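Local coordinates for multifunctional non-homologous end joining DNA repair protein LigD (Mycobacterium tuberculosis H37Rv, PDB 2R9L) that repairs DNA double-strand breaks by non-homologous end joining together with Ku, its polymerase domain filling gaps at the broken ends before ligation, at a contact of chain A with DNA. Residues are numbered along the deposited sequence; one frame, centred on the assembly and turned at random.

Site 1: a contact of chain A with DNA. Residues 218, 235, 237-238. With nucleotides of chain B.
At DC8 of chain B, the 5' end of this stretch, the polymerase domain of LigD meets an unpaired nucleotide chiefly along its sugar. The carbonyl O of Ser237 comes 3.3 Å from C5' of the DC8 deoxyribose, and the aliphatic part of Lys238, extended beyond CG, runs alongside the same sugar. One step on, the phosphate of DG9 receives the polar contact: the Ser235 hydroxyl OG donates to OP1 at 2.9 Å. That hydroxyl stands anti to its backbone N (chi1 158°), which turns it toward the DNA, and weak bonds from the N and OG of Ser237 back it up. Ser237 OG, crowded between N and carbonyl carbon, lies 3.3 Å from OP2 of DG9. Lys238 NZ ends 3.9 Å from C5' of DG9, where its charge may favour the backbone. Beyond, the strand folds on itself, as DG9 N2 donates to N7 of DA11 at 3.1 Å while DA11 N6 donates to DG9 N3 at 2.7 Å. Met218, crowded at chi1 (67°) and nearly extended at chi2 (157°), brings SD to 3.8 Å from C2 of this adenine, its methyl turned away. All four residues lie in loops: Ser235, Ser237 and Lys238 between the 3-10 helix 232-234 and strand 240-241, Met218 just ahead of the 3-10 helix 220-222.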
loop_
_atom_site.group_PDB
_atom_site.type_symbol
_atom_site.label_atom_id
_atom_site.label_comp_id
_atom_site.label_asym_id
_atom_site.label_seq_id
_atom_site.Cartn_x
_atom_site.Cartn_y
_atom_site.Cartn_z
ATOM N N MET A 218 16.236 -6.679 -9.483
ATOM C CA MET A 218 15.936 -5.245 -9.538
ATOM C C MET A 218 16.914 -4.426 -10.377
ATOM O O MET A 218 16.496 -3.513 -11.089
ATOM C CB MET A 218 15.797 -4.647 -8.131
ATOM C CG MET A 218 17.072 -4.617 -7.301
ATOM S SD MET A 218 16.977 -3.340 -6.024
ATOM C CE MET A 218 15.345 -3.655 -5.332
ATOM N N SER A 235 9.283 -9.193 2.221
ATOM C CA SER A 235 10.203 -9.242 3.340
ATOM C C SER A 235 9.580 -8.527 4.529
ATOM O O SER A 235 9.004 -7.464 4.381
ATOM C CB SER A 235 11.531 -8.585 2.964
ATOM O OG SER A 235 12.230 -8.169 4.118
ATOM N N SER A 237 10.736 -6.777 6.802
ATOM C CA SER A 237 11.305 -5.490 7.155
ATOM C C SER A 237 11.122 -4.478 6.030
ATOM O O SER A 237 11.684 -3.388 6.063
ATOM C CB SER A 237 12.778 -5.628 7.493
ATOM O OG SER A 237 13.502 -6.011 6.344
ATOM N N LYS A 238 10.328 -4.844 5.034
ATOM C CA LYS A 238 9.943 -3.909 3.997
ATOM C C LYS A 238 8.479 -3.503 4.103
ATOM O O LYS A 238 7.692 -4.072 4.868
ATOM C CB LYS A 238 10.255 -4.452 2.602
ATOM C CG LYS A 238 11.596 -3.966 2.083
ATOM C CD LYS A 238 11.999 -4.665 0.813
ATOM C CE LYS A 238 12.943 -3.802 0.001
ATOM N NZ LYS A 238 13.662 -4.641 -1.020
ATOM P P DC B 8 16.561 -2.021 7.846
ATOM O OP1 DC B 8 15.614 -2.581 8.836
ATOM O OP2 DC B 8 18.030 -2.119 8.046
ATOM O "O5'" DC B 8 16.196 -2.651 6.430
ATOM C "C5'" DC B 8 14.858 -2.595 5.987
ATOM C "C4'" DC B 8 14.812 -3.086 4.562
ATOM O "O4'" DC B 8 15.292 -2.010 3.717
ATOM C "C3'" DC B 8 15.740 -4.273 4.313
ATOM O "O3'" DC B 8 15.170 -5.153 3.348
ATOM C "C2'" DC B 8 17.005 -3.607 3.782
ATOM C "C1'" DC B 8 16.422 -2.447 2.986
ATOM N N1 DC B 8 17.394 -1.335 2.831
ATOM C C2 DC B 8 17.798 -0.966 1.543
ATOM O O2 DC B 8 17.328 -1.572 0.569
ATOM N N3 DC B 8 18.692 0.046 1.400
ATOM C C4 DC B 8 19.176 0.665 2.483
ATOM N N4 DC B 8 20.059 1.652 2.289
ATOM C C5 DC B 8 18.775 0.300 3.806
ATOM C C6 DC B 8 17.891 -0.698 3.933
ATOM P P DG B 9 15.658 -6.673 3.279
ATOM O OP1 DG B 9 14.590 -7.463 2.628
ATOM O OP2 DG B 9 16.131 -7.044 4.634
ATOM O "O5'" DG B 9 16.891 -6.614 2.273
ATOM C "C5'" DG B 9 16.642 -6.354 0.908
ATOM C "C4'" DG B 9 17.919 -5.942 0.199
ATOM O "O4'" DG B 9 18.593 -4.898 0.951
ATOM C "C3'" DG B 9 18.941 -7.050 0.018
ATOM O "O3'" DG B 9 19.594 -6.824 -1.216
ATOM C "C2'" DG B 9 19.881 -6.831 1.202
ATOM C "C1'" DG B 9 19.909 -5.309 1.256
ATOM N N9 DG B 9 20.227 -4.736 2.561
ATOM C C8 DG B 9 19.972 -5.282 3.800
ATOM N N7 DG B 9 20.353 -4.524 4.790
ATOM C C5 DG B 9 20.886 -3.398 4.164
ATOM C C6 DG B 9 21.463 -2.230 4.718
ATOM O O6 DG B 9 21.629 -1.954 5.913
ATOM N N1 DG B 9 21.879 -1.331 3.740
ATOM C C2 DG B 9 21.762 -1.533 2.387
ATOM N N2 DG B 9 22.237 -0.549 1.604
ATOM N N3 DG B 9 21.220 -2.623 1.849
ATOM C C4 DG B 9 20.811 -3.510 2.792
ATOM P P DA B 11 26.029 -4.931 -4.814
ATOM O OP1 DA B 11 25.470 -5.723 -5.930
ATOM O OP2 DA B 11 27.180 -5.486 -4.055
ATOM O "O5'" DA B 11 26.424 -3.490 -5.396
ATOM C "C5'" DA B 11 26.595 -2.334 -4.581
ATOM C "C4'" DA B 11 25.942 -1.141 -5.266
ATOM O "O4'" DA B 11 24.506 -1.364 -5.325
ATOM C "C3'" DA B 11 26.158 0.209 -4.591
ATOM O "O3'" DA B 11 27.099 0.971 -5.336
ATOM C "C2'" DA B 11 24.789 0.883 -4.625
ATOM C "C1'" DA B 11 23.795 -0.263 -4.808
ATOM N N9 DA B 11 23.105 -0.705 -3.593
ATOM C C8 DA B 11 23.422 -0.431 -2.291
ATOM N N7 DA B 11 22.612 -0.979 -1.419
ATOM C C5 DA B 11 21.695 -1.661 -2.204
ATOM C C6 DA B 11 20.565 -2.451 -1.891
ATOM N N6 DA B 11 20.151 -2.698 -0.645
ATOM N N1 DA B 11 19.868 -2.979 -2.919
ATOM C C2 DA B 11 20.276 -2.740 -4.173
ATOM N N3 DA B 11 21.315 -2.017 -4.586
ATOM C C4 DA B 11 21.985 -1.501 -3.544
#

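Site 2: a contact of chain A with DNA. Residues 15-16, 19, 29, 56, 58, 66, 107-108. With nucleotides of chain C.
The guanidinium of Arg56 has NE2 of Gln108 over one face, 3.1 Å above its plane, while at its edge, in plane, lies C4' of DG1 of chain C. Its NE and NH2 both grip the carbonyl O of Gln108 side-on, NH2 on a lone pair and NE from above the carbonyl plane, fixing the group beside the sugar. The Phe66 ring carries CB of Arg56 on one face. One side of the DG1 base meets Pro58, over the imidazole face near N7 with CB 3.5 Å from C8, and the tip of Phe66, its CZ 3.6 Å from N1 at the rim; Arg56 lies on that side too, beyond N3. Asn16 sends ND2 to OP1 of the DG1 5'-phosphate at 3.0 Å, nearly straight (173°) and in its amide plane. Lys29, bent at chi3 (68°), salt-bridges NZ to the same oxygen at 2.8 Å, and Thr15 O, Gln107 O and the side-chain Gln107 OE1 surround NZ. OE1 also takes Thr15 N, so Gln107 orients Lys29 while its NE2 reaches OP1 of DC2 at 3.0 Å, an oxygen that water 1 links to Gln108 OE1. Extended Lys19 bridges from NZ to OP3 of DG1 at 2.9 Å, steadied by Pro58 O. This 5'-phosphate pocket probably anchors the polymerase domain on a recessed break end.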
loop_
_atom_site.group_PDB
_atom_site.type_symbol
_atom_site.label_atom_id
_atom_site.label_comp_id
_atom_site.label_asym_id
_atom_site.label_seq_id
_atom_site.Cartn_x
_atom_site.Cartn_y
_atom_site.Cartn_z
ATOM N N THR A 15 -5.779 21.978 11.393
ATOM C CA THR A 15 -5.226 23.317 11.276
ATOM C C THR A 15 -4.860 23.546 9.822
ATOM O O THR A 15 -4.664 22.585 9.073
ATOM C CB THR A 15 -3.958 23.480 12.132
ATOM O OG1 THR A 15 -2.902 22.678 11.581
ATOM C CG2 THR A 15 -4.225 23.057 13.577
ATOM N N ASN A 16 -4.755 24.810 9.425
ATOM C CA ASN A 16 -4.410 25.171 8.054
ATOM C C ASN A 16 -5.272 24.436 7.027
ATOM O O ASN A 16 -4.756 23.830 6.083
ATOM C CB ASN A 16 -2.927 24.891 7.795
ATOM C CG ASN A 16 -2.022 25.648 8.739
ATOM O OD1 ASN A 16 -2.174 26.850 8.920
ATOM N ND2 ASN A 16 -1.073 24.947 9.342
ATOM N N LYS A 19 -4.729 25.378 3.486
ATOM C CA LYS A 19 -3.354 25.324 3.001
ATOM C C LYS A 19 -3.217 24.295 1.883
ATOM O O LYS A 19 -3.595 23.139 2.046
ATOM C CB LYS A 19 -2.381 25.012 4.141
ATOM C CG LYS A 19 -0.928 24.882 3.702
ATOM C CD LYS A 19 0.007 24.807 4.897
ATOM C CE LYS A 19 1.432 24.504 4.463
ATOM N NZ LYS A 19 2.395 24.561 5.605
ATOM N N LYS A 29 -5.489 20.900 2.665
ATOM C CA LYS A 29 -5.482 20.009 3.820
ATOM C C LYS A 29 -6.897 19.513 4.122
ATOM O O LYS A 29 -7.091 18.341 4.456
ATOM C CB LYS A 29 -4.884 20.700 5.041
ATOM C CG LYS A 29 -3.375 20.869 4.991
ATOM C CD LYS A 29 -2.793 21.165 6.374
ATOM C CE LYS A 29 -2.929 19.960 7.298
ATOM N NZ LYS A 29 -2.724 20.301 8.742
ATOM N N ARG A 56 5.643 12.335 4.982
ATOM C CA ARG A 56 4.976 13.604 5.256
ATOM C C ARG A 56 5.459 14.799 4.433
ATOM O O ARG A 56 6.666 15.016 4.257
ATOM C CB ARG A 56 5.070 13.931 6.739
ATOM C CG ARG A 56 4.561 12.811 7.629
ATOM C CD ARG A 56 4.668 13.157 9.105
ATOM N NE ARG A 56 3.997 14.414 9.437
ATOM C CZ ARG A 56 4.130 15.030 10.609
ATOM N NH1 ARG A 56 4.910 14.509 11.550
ATOM N NH2 ARG A 56 3.492 16.164 10.843
ATOM N N PRO A 58 4.561 18.378 5.034
ATOM C CA PRO A 58 3.872 19.426 5.779
ATOM C C PRO A 58 3.676 20.690 4.947
ATOM O O PRO A 58 2.748 21.461 5.196
ATOM C CB PRO A 58 4.827 19.723 6.936
ATOM C CG PRO A 58 5.660 18.512 7.073
ATOM C CD PRO A 58 5.781 17.915 5.718
ATOM N N PHE A 66 9.525 13.927 4.476
ATOM C CA PHE A 66 10.322 13.009 5.281
ATOM C C PHE A 66 9.553 11.740 5.635
ATOM O O PHE A 66 8.332 11.759 5.803
ATOM C CB PHE A 66 10.884 13.693 6.533
ATOM C CG PHE A 66 9.834 14.261 7.439
ATOM C CD1 PHE A 66 9.317 15.526 7.215
ATOM C CD2 PHE A 66 9.367 13.535 8.526
ATOM C CE1 PHE A 66 8.341 16.048 8.052
ATOM C CE2 PHE A 66 8.397 14.053 9.366
ATOM C CZ PHE A 66 7.886 15.306 9.131
ATOM N N GLN A 107 -4.205 15.441 9.241
ATOM C CA GLN A 107 -3.720 16.618 9.966
ATOM C C GLN A 107 -2.197 16.658 10.031
ATOM O O GLN A 107 -1.602 17.728 10.096
ATOM C CB GLN A 107 -4.291 16.644 11.388
ATOM C CG GLN A 107 -3.503 17.503 12.380
ATOM C CD GLN A 107 -3.572 18.993 12.075
ATOM O OE1 GLN A 107 -4.152 19.411 11.073
ATOM N NE2 GLN A 107 -2.979 19.804 12.946
ATOM N N GLN A 108 -1.571 15.489 10.028
ATOM C CA GLN A 108 -0.126 15.399 10.111
ATOM C C GLN A 108 0.499 15.731 8.762
ATOM O O GLN A 108 1.718 15.908 8.659
ATOM C CB GLN A 108 0.274 13.990 10.543
ATOM C CG GLN A 108 0.087 13.718 12.032
ATOM C CD GLN A 108 1.279 14.180 12.852
ATOM O OE1 GLN A 108 1.253 15.252 13.451
ATOM N NE2 GLN A 108 2.337 13.385 12.862
ATOM O OP3 DG C 1 1.527 23.268 8.034
ATOM P P DG C 1 0.763 21.998 8.146
ATOM O OP1 DG C 1 -0.613 22.070 8.684
ATOM O OP2 DG C 1 0.703 21.358 6.816
ATOM O "O5'" DG C 1 1.610 20.995 9.042
ATOM C "C5'" DG C 1 1.143 19.678 9.271
ATOM C "C4'" DG C 1 1.343 19.299 10.728
ATOM O "O4'" DG C 1 2.725 18.924 10.951
ATOM C "C3'" DG C 1 1.063 20.389 11.763
ATOM O "O3'" DG C 1 0.540 19.685 12.884
ATOM C "C2'" DG C 1 2.443 21.038 11.980
ATOM C "C1'" DG C 1 3.392 19.851 11.801
ATOM N N9 DG C 1 4.674 20.055 11.120
ATOM C C8 DG C 1 4.978 20.988 10.156
ATOM N N7 DG C 1 6.205 20.895 9.717
ATOM C C5 DG C 1 6.751 19.825 10.420
ATOM C C6 DG C 1 8.048 19.241 10.365
ATOM O O6 DG C 1 9.021 19.553 9.666
ATOM N N1 DG C 1 8.187 18.182 11.248
ATOM C C2 DG C 1 7.204 17.724 12.079
ATOM N N2 DG C 1 7.546 16.682 12.846
ATOM N N3 DG C 1 5.982 18.248 12.141
ATOM C C4 DG C 1 5.822 19.297 11.287
ATOM P P DC C 2 0.192 20.349 14.300
ATOM O OP1 DC C 2 -0.774 19.464 14.971
ATOM O OP2 DC C 2 -0.119 21.791 14.145
ATOM O "O5'" DC C 2 1.580 20.198 15.074
ATOM C "C5'" DC C 2 2.030 18.899 15.415
ATOM C "C4'" DC C 2 3.302 19.008 16.221
ATOM O "O4'" DC C 2 4.406 19.195 15.313
ATOM C "C3'" DC C 2 3.367 20.190 17.178
ATOM O "O3'" DC C 2 3.948 19.736 18.387
ATOM C "C2'" DC C 2 4.303 21.160 16.458
ATOM C "C1'" DC C 2 5.276 20.139 15.870
ATOM N N1 DC C 2 6.199 20.654 14.821
ATOM C C2 DC C 2 7.428 20.020 14.624
ATOM O O2 DC C 2 7.710 19.039 15.316
ATOM N N3 DC C 2 8.275 20.496 13.675
ATOM C C4 DC C 2 7.929 21.560 12.942
ATOM N N4 DC C 2 8.789 21.995 12.015
ATOM C C5 DC C 2 6.676 22.220 13.121
ATOM C C6 DC C 2 5.853 21.743 14.067
HETATM O O HOH W 1 -0.935 16.756 14.304
#

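Site 3: a contact of chain A with DNA. Residues 67-70, 86, 91. With nucleotides of chain B.
In this LigD primase-polymerase domain, the packed part of the contact is an aromatic stack on an unpaired base. Phe67, from strand 66-68, lies over the six-membered ring of DA6 of chain B with the centroids 4.1 Å apart and the planes inclined by 28°. The tilt brings one ring edge nearer: CD2 approaches C6 of the adenine to 3.4 Å, whereas CB sits over the face of the five-membered ring. Phe67 thus supports the first base beyond the paired DC5 by stacking, which does not itself read the polar edge. The chain of Lys69 packs along the same nucleotide, extended as far as CE, with CD 3.6 Å from O3' of DA6 and CE 3.8 Å from its N3. It turns at chi4 (-94°), so that its aliphatic part rather than its ammonium touches the DNA.

Just past the strand, the backbone takes over. The amide nitrogens of Lys69 and Gln70 both donate to OP1 of DA6, the former at 2.8 Å and almost straight (169°), the latter at 2.9 Å and more bent. Two adjacent N-H groups thus converge on one phosphate oxygen through the backbone.

The looser side follows the next phosphate. The hydroxyl OG1 of Thr91, on strand 89-95, donates to OP1 of DA7 at 3.0 Å. His86, on strand 80-86, stands behind it, NE2 hydrogen-bonded to Thr91 OG1 at 2.5 Å, and would help to orient that hydroxyl; any positive charge on the imidazole would favour the phosphate as well.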
loop_
_atom_site.group_PDB
_atom_site.type_symbol
_atom_site.label_atom_id
_atom_site.label_comp_id
_atom_site.label_asym_id
_atom_site.label_seq_id
_atom_site.Cartn_x
_atom_site.Cartn_y
_atom_site.Cartn_z
ATOM N N PHE A 67 10.280 10.636 5.709
ATOM C CA PHE A 67 9.728 9.384 6.192
ATOM C C PHE A 67 9.710 9.444 7.714
ATOM O O PHE A 67 10.627 9.960 8.334
ATOM C CB PHE A 67 10.595 8.204 5.727
ATOM C CG PHE A 67 10.145 7.571 4.432
ATOM C CD1 PHE A 67 8.986 6.822 4.382
ATOM C CD2 PHE A 67 10.910 7.695 3.279
ATOM C CE1 PHE A 67 8.580 6.220 3.200
ATOM C CE2 PHE A 67 10.511 7.093 2.091
ATOM C CZ PHE A 67 9.347 6.358 2.051
ATOM N N GLU A 68 8.657 8.921 8.320
ATOM C CA GLU A 68 8.590 8.863 9.764
ATOM C C GLU A 68 8.016 7.522 10.156
ATOM O O GLU A 68 6.997 7.103 9.605
ATOM C CB GLU A 68 7.709 9.999 10.319
ATOM C CG GLU A 68 7.921 10.236 11.814
ATOM C CD GLU A 68 6.979 11.272 12.410
ATOM O OE1 GLU A 68 6.079 11.778 11.695
ATOM O OE2 GLU A 68 7.135 11.581 13.609
ATOM N N LYS A 69 8.654 6.861 11.112
ATOM C CA LYS A 69 8.217 5.543 11.555
ATOM C C LYS A 69 7.951 5.553 13.050
ATOM O O LYS A 69 6.879 5.169 13.506
ATOM C CB LYS A 69 9.262 4.479 11.200
ATOM C CG LYS A 69 9.362 4.208 9.712
ATOM C CD LYS A 69 10.367 3.125 9.423
ATOM C CE LYS A 69 10.402 2.805 7.938
ATOM N NZ LYS A 69 9.512 1.671 7.590
ATOM N N GLN A 70 8.926 6.008 13.816
ATOM C CA GLN A 70 8.742 6.144 15.251
ATOM C C GLN A 70 7.558 7.073 15.550
ATOM O O GLN A 70 7.343 8.072 14.862
ATOM C CB GLN A 70 10.023 6.676 15.896
ATOM C CG GLN A 70 9.927 6.901 17.396
ATOM C CD GLN A 70 9.927 5.602 18.200
ATOM O OE1 GLN A 70 10.216 4.524 17.676
ATOM N NE2 GLN A 70 9.593 5.706 19.482
ATOM N N HIS A 86 14.571 -4.128 15.069
ATOM C CA HIS A 86 15.226 -4.284 13.769
ATOM C C HIS A 86 16.753 -4.224 13.880
ATOM O O HIS A 86 17.294 -3.879 14.932
ATOM C CB HIS A 86 14.700 -3.255 12.768
ATOM C CG HIS A 86 14.677 -1.857 13.298
ATOM N ND1 HIS A 86 15.701 -0.962 13.079
ATOM C CD2 HIS A 86 13.754 -1.201 14.042
ATOM C CE1 HIS A 86 15.409 0.187 13.663
ATOM N NE2 HIS A 86 14.233 0.067 14.254
ATOM N N THR A 91 11.818 0.267 17.387
ATOM C CA THR A 91 10.945 1.295 16.850
ATOM C C THR A 91 9.489 1.104 17.258
ATOM O O THR A 91 8.922 0.022 17.105
ATOM C CB THR A 91 11.022 1.363 15.320
ATOM O OG1 THR A 91 12.378 1.584 14.925
ATOM C CG2 THR A 91 10.143 2.494 14.793
ATOM P P DC B 5 16.532 12.071 13.400
ATOM O OP1 DC B 5 17.046 11.183 14.469
ATOM O OP2 DC B 5 17.201 12.101 12.075
ATOM O "O5'" DC B 5 14.994 11.743 13.114
ATOM C "C5'" DC B 5 13.983 11.894 14.097
ATOM C "C4'" DC B 5 12.648 11.992 13.382
ATOM O "O4'" DC B 5 12.488 13.366 12.964
ATOM C "C3'" DC B 5 12.562 11.164 12.103
ATOM O "O3'" DC B 5 11.590 10.128 12.210
ATOM C "C2'" DC B 5 12.198 12.164 11.008
ATOM C "C1'" DC B 5 11.667 13.331 11.830
ATOM N N1 DC B 5 11.609 14.645 11.106
ATOM C C2 DC B 5 10.618 15.564 11.472
ATOM O O2 DC B 5 9.852 15.288 12.404
ATOM N N3 DC B 5 10.536 16.741 10.805
ATOM C C4 DC B 5 11.379 17.004 9.809
ATOM N N4 DC B 5 11.244 18.179 9.194
ATOM C C5 DC B 5 12.390 16.082 9.408
ATOM C C6 DC B 5 12.463 14.925 10.077
ATOM P P DA B 6 11.995 8.671 12.747
ATOM O OP1 DA B 6 10.848 7.774 12.520
ATOM O OP2 DA B 6 12.574 8.800 14.108
ATOM O "O5'" DA B 6 13.221 8.276 11.813
ATOM C "C5'" DA B 6 13.040 8.123 10.426
ATOM C "C4'" DA B 6 12.778 6.664 10.143
ATOM O "O4'" DA B 6 12.515 6.504 8.728
ATOM C "C3'" DA B 6 13.945 5.746 10.470
ATOM O "O3'" DA B 6 13.399 4.477 10.734
ATOM C "C2'" DA B 6 14.690 5.760 9.144
ATOM C "C1'" DA B 6 13.521 5.700 8.163
ATOM N N9 DA B 6 13.853 6.198 6.835
ATOM C C8 DA B 6 14.583 7.312 6.522
ATOM N N7 DA B 6 14.734 7.506 5.233
ATOM C C5 DA B 6 14.060 6.437 4.662
ATOM C C6 DA B 6 13.845 6.056 3.321
ATOM N N6 DA B 6 14.311 6.745 2.277
ATOM N N1 DA B 6 13.128 4.934 3.095
ATOM C C2 DA B 6 12.650 4.239 4.142
ATOM N N3 DA B 6 12.791 4.495 5.445
ATOM C C4 DA B 6 13.512 5.619 5.637
ATOM P P DA B 7 14.131 3.312 11.551
ATOM O OP1 DA B 7 12.999 2.548 12.134
ATOM O OP2 DA B 7 15.189 3.852 12.421
ATOM O "O5'" DA B 7 14.875 2.457 10.426
ATOM C "C5'" DA B 7 14.114 2.031 9.295
ATOM C "C4'" DA B 7 14.961 1.373 8.223
ATOM O "O4'" DA B 7 15.722 2.350 7.468
ATOM C "C3'" DA B 7 16.000 0.379 8.701
ATOM O "O3'" DA B 7 16.203 -0.487 7.617
ATOM C "C2'" DA B 7 17.214 1.272 8.922
ATOM C "C1'" DA B 7 17.107 2.213 7.726
ATOM N N9 DA B 7 17.664 3.549 7.947
ATOM C C8 DA B 7 18.194 4.049 9.109
ATOM N N7 DA B 7 18.616 5.288 9.016
ATOM C C5 DA B 7 18.347 5.628 7.704
ATOM C C6 DA B 7 18.561 6.809 6.975
ATOM N N6 DA B 7 19.124 7.901 7.502
ATOM N N1 DA B 7 18.182 6.822 5.680
ATOM C C2 DA B 7 17.626 5.726 5.156
ATOM N N3 DA B 7 17.378 4.558 5.744
ATOM C C4 DA B 7 17.765 4.573 7.029
#

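The three sites follow the DNA across one face of the polymerase domain. The C-alpha centres of site 2 and site 3 are about 19 Å apart, those of site 3 and site 1 about 15 Å, and those of site 1 and site 2 about 28 Å, which places site 3 in the middle. Strand 66-68 joins two of them, giving Phe66 to site 2 and Phe67 and Glu68 to site 3. Site 2 holds chain C at its paired 5' end, whereas sites 3 and 1 follow chain B from the last pair into its unpaired 3' overhang. This arrangement suits a monomer that positions a break end for synthesis.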